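Local coordinates for protein PKS (Streptomyces albus, PDB 4OQJ) that probably catalyses chain-elongating condensation of acyl units as a ketosynthase of an "AT-less" type I polyketide synthase in oxazolomycin biosynthesis, at residues V323-A328 / S359-S364; A249-T254 / G330-L335. All coordinates share one frame; numbering follows the deposited sequence.

How the interactions relate
Both contacts lie in the ketosynthase region and share the crossover that runs from strand 325-327 through helix 336-348 to strand 360-363. Interaction 1 is the core pairing of its two parallel strands, built on four backbone hydrogen bonds, apolar side chains and a buried Tyr-Glu pair. Interaction 2 lies further from the chain's centre, where the 330-335 loop between strand and helix meets another loop, 249-254; it too is largely buried, with Gln252 and Pro334 exposed, but is smaller and has a single cross-segment hydrogen bond. Their centres are about 17 Å apart, yet they touch: Ser364 OG lies 2.9 Å from Gly330 O, probably hydrogen-bonded.

Interaction 1: V323-A328 / S359-S364; sequences VSYVEA and SCALGS
Tyr325 pairs with Ala361, Val326 with Leu362 and Glu327 with Gly363 as parallel beta bridges, joining the two strands of a beta-alpha-beta unit in the thiolase-type fold of ketosynthases. The short strand axes diverge by only 18°. Four backbone hydrogen bonds set the ladder: Ala361 N to Ser324 O, Val326 N to Ala361 O (2.8 Å), Gly363 N to Val326 O and Ala328 N to Gly363 O. The first differs in that its donor stands 53° above the Ser324 carbonyl plane, whereas the last two donors meet their carbonyls almost end-on.

On one face Val326 and Leu362 lie side by side, with CG1 of Val326 3.8 Å from CD1 of Leu362. That same CD1 also meets Ala328 CB, while Val326 CG2 rests 4.0 Å from Cys360 SG. The sulfur packs against the peptide between Ser324 and Tyr325. Helix 336-348 covers this face through Phe348 and Leu344.

The other face carries Tyr325 and Glu327. With CG anti to the backbone N (chi1 179°), the tyrosine ring reaches along the neighbouring strand: Ala361 CB sits in plane at its edge, 3.7 Å from Tyr325 CD1, and Tyr325 OH comes within 3.3 Å of Gly363 CA, where there is no side chain. From helix 376-390, Lys383 NZ hydrogen-bonds Tyr325 OH and forms a salt bridge with Glu327 OE1, which would help to stabilise a buried carboxylate. Glu327 OE2 accepts a hydrogen bond from Val365 N, while Tyr325 OH donates to Glu327 OE1 at 2.7 Å, nearly along the carboxylate C-O axis.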
ATOM      1  N   VAL A 323      -5.450  -1.475  28.562  1.00 22.75           N
ATOM      2  CA  VAL A 323      -4.301  -2.087  27.901  1.00 21.29           C
ATOM      3  C   VAL A 323      -3.298  -2.510  28.968  1.00 24.02           C
ATOM      4  O   VAL A 323      -2.924  -1.680  29.799  1.00 22.53           O
ATOM      5  CB  VAL A 323      -3.657  -1.094  26.889  1.00 20.22           C
ATOM      6  CG1 VAL A 323      -2.405  -1.671  26.270  1.00 18.01           C
ATOM      7  CG2 VAL A 323      -4.666  -0.718  25.796  1.00 18.85           C
ATOM      8  N   SER A 324      -2.871  -3.781  28.961  1.00 21.10           N
ATOM      9  CA  SER A 324      -2.016  -4.318  30.037  1.00 22.05           C
ATOM     10  C   SER A 324      -0.653  -4.810  29.559  1.00 21.09           C
ATOM     11  O   SER A 324       0.167  -5.251  30.372  1.00 21.81           O
ATOM     12  CB  SER A 324      -2.728  -5.468  30.782  1.00 23.37           C
ATOM     13  OG  SER A 324      -3.253  -6.430  29.883  1.00 23.89           O
ATOM     14  N   TYR A 325      -0.418  -4.743  28.251  1.00 19.57           N
ATOM     15  CA  TYR A 325       0.910  -4.994  27.677  1.00 18.61           C
ATOM     16  C   TYR A 325       1.130  -4.109  26.438  1.00 17.31           C
ATOM     17  O   TYR A 325       0.242  -3.974  25.599  1.00 16.58           O
ATOM     18  CB  TYR A 325       1.102  -6.483  27.287  1.00 24.19           C
ATOM     19  CG  TYR A 325       2.463  -6.691  26.681  1.00 21.82           C
ATOM     20  CD1 TYR A 325       3.596  -6.673  27.480  1.00 21.11           C
ATOM     21  CD2 TYR A 325       2.627  -6.848  25.311  1.00 20.73           C
ATOM     22  CE1 TYR A 325       4.851  -6.799  26.943  1.00 22.38           C
ATOM     23  CE2 TYR A 325       3.888  -6.989  24.762  1.00 17.14           C
ATOM     24  CZ  TYR A 325       4.995  -6.958  25.586  1.00 19.22           C
ATOM     25  OH  TYR A 325       6.270  -7.070  25.066  1.00 18.44           O
ATOM     26  N   VAL A 326       2.310  -3.513  26.313  1.00 17.29           N
ATOM     27  CA  VAL A 326       2.697  -2.866  25.061  1.00 18.25           C
ATOM     28  C   VAL A 326       3.989  -3.470  24.535  1.00 17.07           C
ATOM     29  O   VAL A 326       4.988  -3.567  25.250  1.00 17.24           O
ATOM     30  CB  VAL A 326       2.889  -1.326  25.211  1.00 16.25           C
ATOM     31  CG1 VAL A 326       3.546  -0.728  23.961  1.00 15.88           C
ATOM     32  CG2 VAL A 326       1.565  -0.640  25.482  1.00 17.76           C
ATOM     33  N   GLU A 327       3.951  -3.869  23.272  1.00 14.21           N
ATOM     34  CA  GLU A 327       5.128  -4.307  22.559  1.00 14.16           C
ATOM     35  C   GLU A 327       5.692  -3.074  21.873  1.00 12.87           C
ATOM     36  O   GLU A 327       5.158  -2.604  20.869  1.00 12.73           O
ATOM     37  CB  GLU A 327       4.793  -5.426  21.563  1.00 15.82           C
ATOM     38  CG  GLU A 327       5.923  -5.820  20.581  1.00 16.32           C
ATOM     39  CD  GLU A 327       7.132  -6.493  21.259  1.00 17.27           C
ATOM     40  OE1 GLU A 327       7.039  -6.901  22.437  1.00 14.56           O
ATOM     41  OE2 GLU A 327       8.180  -6.617  20.593  1.00 12.98           O
ATOM     42  N   ALA A 328       6.763  -2.558  22.456  1.00 13.70           N
ATOM     43  CA  ALA A 328       7.450  -1.370  21.985  1.00 14.78           C
ATOM     44  C   ALA A 328       8.212  -1.626  20.698  1.00 14.18           C
ATOM     45  O   ALA A 328       8.586  -2.757  20.394  1.00 14.15           O
ATOM     46  CB  ALA A 328       8.400  -0.885  23.038  1.00 15.71           C
ATOM     47  N   SER A 359       1.269  -0.716  36.066  1.00 27.96           N
ATOM     48  CA  SER A 359       0.043  -1.424  35.701  1.00 27.93           C
ATOM     49  C   SER A 359      -0.007  -1.903  34.243  1.00 28.31           C
ATOM     50  O   SER A 359      -0.934  -2.626  33.872  1.00 29.49           O
ATOM     51  CB  SER A 359      -1.174  -0.541  35.974  1.00 29.03           C
ATOM     52  OG  SER A 359      -1.159   0.624  35.172  1.00 29.34           O
ATOM     53  N   CYS A 360       0.959  -1.496  33.418  1.00 26.95           N
ATOM     54  CA  CYS A 360       1.062  -2.010  32.045  1.00 25.30           C
ATOM     55  C   CYS A 360       2.483  -2.470  31.746  1.00 23.41           C
ATOM     56  O   CYS A 360       3.426  -1.695  31.807  1.00 23.99           O
ATOM     57  CB  CYS A 360       0.623  -0.954  31.014  1.00 22.02           C
ATOM     58  SG  CYS A 360       0.559  -1.541  29.291  1.00 20.74           S
ATOM     59  N   ALA A 361       2.625  -3.740  31.398  1.00 22.22           N
ATOM     60  CA  ALA A 361       3.921  -4.285  31.046  1.00 21.61           C
ATOM     61  C   ALA A 361       4.380  -3.758  29.692  1.00 19.91           C
ATOM     62  O   ALA A 361       3.572  -3.474  28.802  1.00 20.18           O
ATOM     63  CB  ALA A 361       3.867  -5.804  31.033  1.00 23.18           C
ATOM     64  N   LEU A 362       5.693  -3.633  29.559  1.00 19.60           N
ATOM     65  CA  LEU A 362       6.342  -3.103  28.372  1.00 18.63           C
ATOM     66  C   LEU A 362       7.493  -4.032  28.003  1.00 18.79           C
ATOM     67  O   LEU A 362       8.224  -4.492  28.878  1.00 22.45           O
ATOM     68  CB  LEU A 362       6.845  -1.677  28.644  1.00 20.64           C
ATOM     69  CG  LEU A 362       7.456  -0.866  27.512  1.00 20.34           C
ATOM     70  CD1 LEU A 362       6.400  -0.452  26.501  1.00 18.28           C
ATOM     71  CD2 LEU A 362       8.173   0.366  28.088  1.00 23.65           C
ATOM     72  N   GLY A 363       7.657  -4.326  26.719  1.00 17.94           N
ATOM     73  CA  GLY A 363       8.725  -5.219  26.305  1.00 17.40           C
ATOM     74  C   GLY A 363       9.132  -5.005  24.865  1.00 18.72           C
ATOM     75  O   GLY A 363       8.478  -4.256  24.140  1.00 18.41           O
ATOM     76  N   SER A 364      10.214  -5.663  24.453  1.00 17.25           N
ATOM     77  CA  SER A 364      10.655  -5.609  23.062  1.00 15.41           C
ATOM     78  C   SER A 364      11.248  -6.933  22.589  1.00 15.59           C
ATOM     79  O   SER A 364      12.237  -7.414  23.160  1.00 17.86           O
ATOM     80  CB  SER A 364      11.695  -4.514  22.863  1.00 14.50           C
ATOM     81  OG  SER A 364      12.162  -4.567  21.517  1.00 15.04           O
TER

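Interaction 2: A249-T254 / G330-L335; sequences AKAQGT and GTATPL
Ala332 supplies the one hydrogen-bond acceptor used between the two loops: its carbonyl O takes the N-H of Gly253 at 2.7 Å. The bond is short but bent, with an angle of 142° at the hydrogen, and the donor stands well above the Ala332 carbonyl plane. Gln252 N, at 3.3 Å from the same Ala332 O, is too poorly angled to add a second bond.

Van der Waals contacts surround that bond. Ala251 CB lies 3.3 Å from Ala332 O and makes a looser contact with Ala332 CB, which in turn comes 3.6 Å from Gly253 O. At one end Pro334 sets its ring atom CG 3.5 Å from Ala251 O; at the other, Thr254 CB approaches Thr331 O at 3.4 Å.

The backbone angles of Gly253 (phi 106°) by themselves call for glycine, because a CB would be jammed against the carbonyl O of Gln252.

The contact joins two irregular loops that run in roughly opposed directions. The Gly-Thr-Ala-Thr-Pro sequence of 330-335 is consistent with the HGTxT-type signature of ketosynthases, and a glycerol, probably from crystallisation, lies near the Thr331 side chain. Loop 249-254 leads toward strand 259-267, with backbone hydrogen bonds linking Thr254 to Ile237 and Ser239; loop 330-335 follows strand 325-327 in the beta-alpha-beta crossover, and Thr333 OG1 caps Gly336 N at the start of helix 336-348.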
ATOM      1  N   ALA A 249      19.751   0.853  31.391  1.00 31.85           N
ATOM      2  CA  ALA A 249      20.660   1.988  31.531  1.00 33.96           C
ATOM      3  C   ALA A 249      21.851   1.861  30.583  1.00 29.92           C
ATOM      4  O   ALA A 249      22.441   2.866  30.180  1.00 30.37           O
ATOM      5  CB  ALA A 249      21.135   2.107  32.973  1.00 37.30           C
ATOM      6  N   LYS A 250      22.192   0.624  30.223  1.00 28.82           N
ATOM      7  CA  LYS A 250      23.324   0.366  29.337  1.00 33.22           C
ATOM      8  C   LYS A 250      22.884   0.215  27.879  1.00 33.25           C
ATOM      9  O   LYS A 250      23.647  -0.279  27.050  1.00 30.79           O
ATOM     10  CB  LYS A 250      24.081  -0.883  29.804  1.00 34.76           C
ATOM     11  CG  LYS A 250      24.671  -0.717  31.206  1.00 45.95           C
ATOM     12  CD  LYS A 250      25.276  -1.995  31.764  1.00 56.07           C
ATOM     13  CE  LYS A 250      25.741  -1.770  33.202  1.00 68.58           C
ATOM     14  NZ  LYS A 250      26.882  -2.640  33.604  1.00 73.14           N
ATOM     15  N   ALA A 251      21.662   0.643  27.567  1.00 28.98           N
ATOM     16  CA  ALA A 251      21.171   0.596  26.190  1.00 27.11           C
ATOM     17  C   ALA A 251      22.162   1.265  25.242  1.00 27.25           C
ATOM     18  O   ALA A 251      22.518   2.426  25.437  1.00 26.43           O
ATOM     19  CB  ALA A 251      19.807   1.270  26.086  1.00 25.63           C
ATOM     20  N   GLN A 252      22.610   0.527  24.226  1.00 25.42           N
ATOM     21  CA  GLN A 252      23.528   1.072  23.232  1.00 25.79           C
ATOM     22  C   GLN A 252      23.183   0.625  21.813  1.00 26.88           C
ATOM     23  O   GLN A 252      24.061   0.537  20.956  1.00 25.98           O
ATOM     24  CB  GLN A 252      24.962   0.662  23.551  1.00 31.62           C
ATOM     25  CG  GLN A 252      25.613   1.439  24.666  1.00 44.32           C
ATOM     26  CD  GLN A 252      27.076   1.049  24.833  1.00 62.19           C
ATOM     27  OE1 GLN A 252      27.395  -0.080  25.220  1.00 67.12           O
ATOM     28  NE2 GLN A 252      27.972   1.974  24.511  1.00 71.58           N
ATOM     29  N   GLY A 253      21.906   0.357  21.555  1.00 24.60           N
ATOM     30  CA  GLY A 253      21.474  -0.003  20.218  1.00 22.30           C
ATOM     31  C   GLY A 253      21.132  -1.467  20.040  1.00 19.51           C
ATOM     32  O   GLY A 253      20.984  -2.220  21.005  1.00 20.55           O
ATOM     33  N   THR A 254      21.007  -1.878  18.783  1.00 20.26           N
ATOM     34  CA  THR A 254      20.391  -3.159  18.469  1.00 21.62           C
ATOM     35  C   THR A 254      21.276  -3.893  17.469  1.00 21.16           C
ATOM     36  O   THR A 254      22.389  -3.462  17.198  1.00 24.48           O
ATOM     37  CB  THR A 254      18.947  -2.950  17.924  1.00 21.81           C
ATOM     38  OG1 THR A 254      18.254  -4.199  17.826  1.00 22.97           O
ATOM     39  CG2 THR A 254      18.960  -2.274  16.559  1.00 18.06           C
ATOM     40  N   GLY A 330      11.146  -0.380  20.432  1.00 15.26           N
ATOM     41  CA  GLY A 330      12.108  -0.942  21.373  1.00 19.50           C
ATOM     42  C   GLY A 330      13.491  -1.279  20.844  1.00 19.86           C
ATOM     43  O   GLY A 330      13.959  -2.406  21.002  1.00 18.93           O
ATOM     44  N   THR A 331      14.167  -0.296  20.261  1.00 17.39           N
ATOM     45  CA  THR A 331      15.463  -0.532  19.617  1.00 19.68           C
ATOM     46  C   THR A 331      16.678  -0.311  20.521  1.00 20.64           C
ATOM     47  O   THR A 331      17.815  -0.531  20.089  1.00 19.40           O
ATOM     48  CB  THR A 331      15.624   0.373  18.405  1.00 19.22           C
ATOM     49  OG1 THR A 331      15.433   1.732  18.816  1.00 20.88           O
ATOM     50  CG2 THR A 331      14.608  -0.005  17.357  1.00 17.30           C
ATOM     51  N   ALA A 332      16.437   0.127  21.756  1.00 18.62           N
ATOM     52  CA  ALA A 332      17.497   0.282  22.759  1.00 19.58           C
ATOM     53  C   ALA A 332      18.528   1.370  22.441  1.00 23.30           C
ATOM     54  O   ALA A 332      19.708   1.222  22.770  1.00 25.95           O
ATOM     55  CB  ALA A 332      18.223  -1.068  22.973  1.00 20.09           C
ATOM     56  N   THR A 333      18.110   2.463  21.811  1.00 25.60           N
ATOM     57  CA  THR A 333      19.015   3.591  21.627  1.00 28.71           C
ATOM     58  C   THR A 333      18.845   4.536  22.814  1.00 29.72           C
ATOM     59  O   THR A 333      17.733   4.685  23.319  1.00 25.75           O
ATOM     60  CB  THR A 333      18.759   4.356  20.310  1.00 32.24           C
ATOM     61  OG1 THR A 333      17.511   5.057  20.388  1.00 34.37           O
ATOM     62  CG2 THR A 333      18.731   3.406  19.134  1.00 30.37           C
ATOM     63  N   PRO A 334      19.945   5.170  23.272  1.00 36.14           N
ATOM     64  CA  PRO A 334      19.878   6.120  24.393  1.00 36.53           C
ATOM     65  C   PRO A 334      18.894   7.265  24.160  1.00 33.59           C
ATOM     66  O   PRO A 334      18.264   7.724  25.105  1.00 36.40           O
ATOM     67  CB  PRO A 334      21.308   6.659  24.485  1.00 41.94           C
ATOM     68  CG  PRO A 334      22.145   5.598  23.918  1.00 41.96           C
ATOM     69  CD  PRO A 334      21.334   4.956  22.829  1.00 40.02           C
ATOM     70  N   LEU A 335      18.770   7.719  22.920  1.00 36.44           N
ATOM     71  CA  LEU A 335      17.845   8.802  22.607  1.00 39.75           C
ATOM     72  C   LEU A 335      16.432   8.264  22.433  1.00 36.93           C
ATOM     73  O   LEU A 335      15.475   8.853  22.928  1.00 32.63           O
ATOM     74  CB  LEU A 335      18.280   9.540  21.338  1.00 36.51           C
TER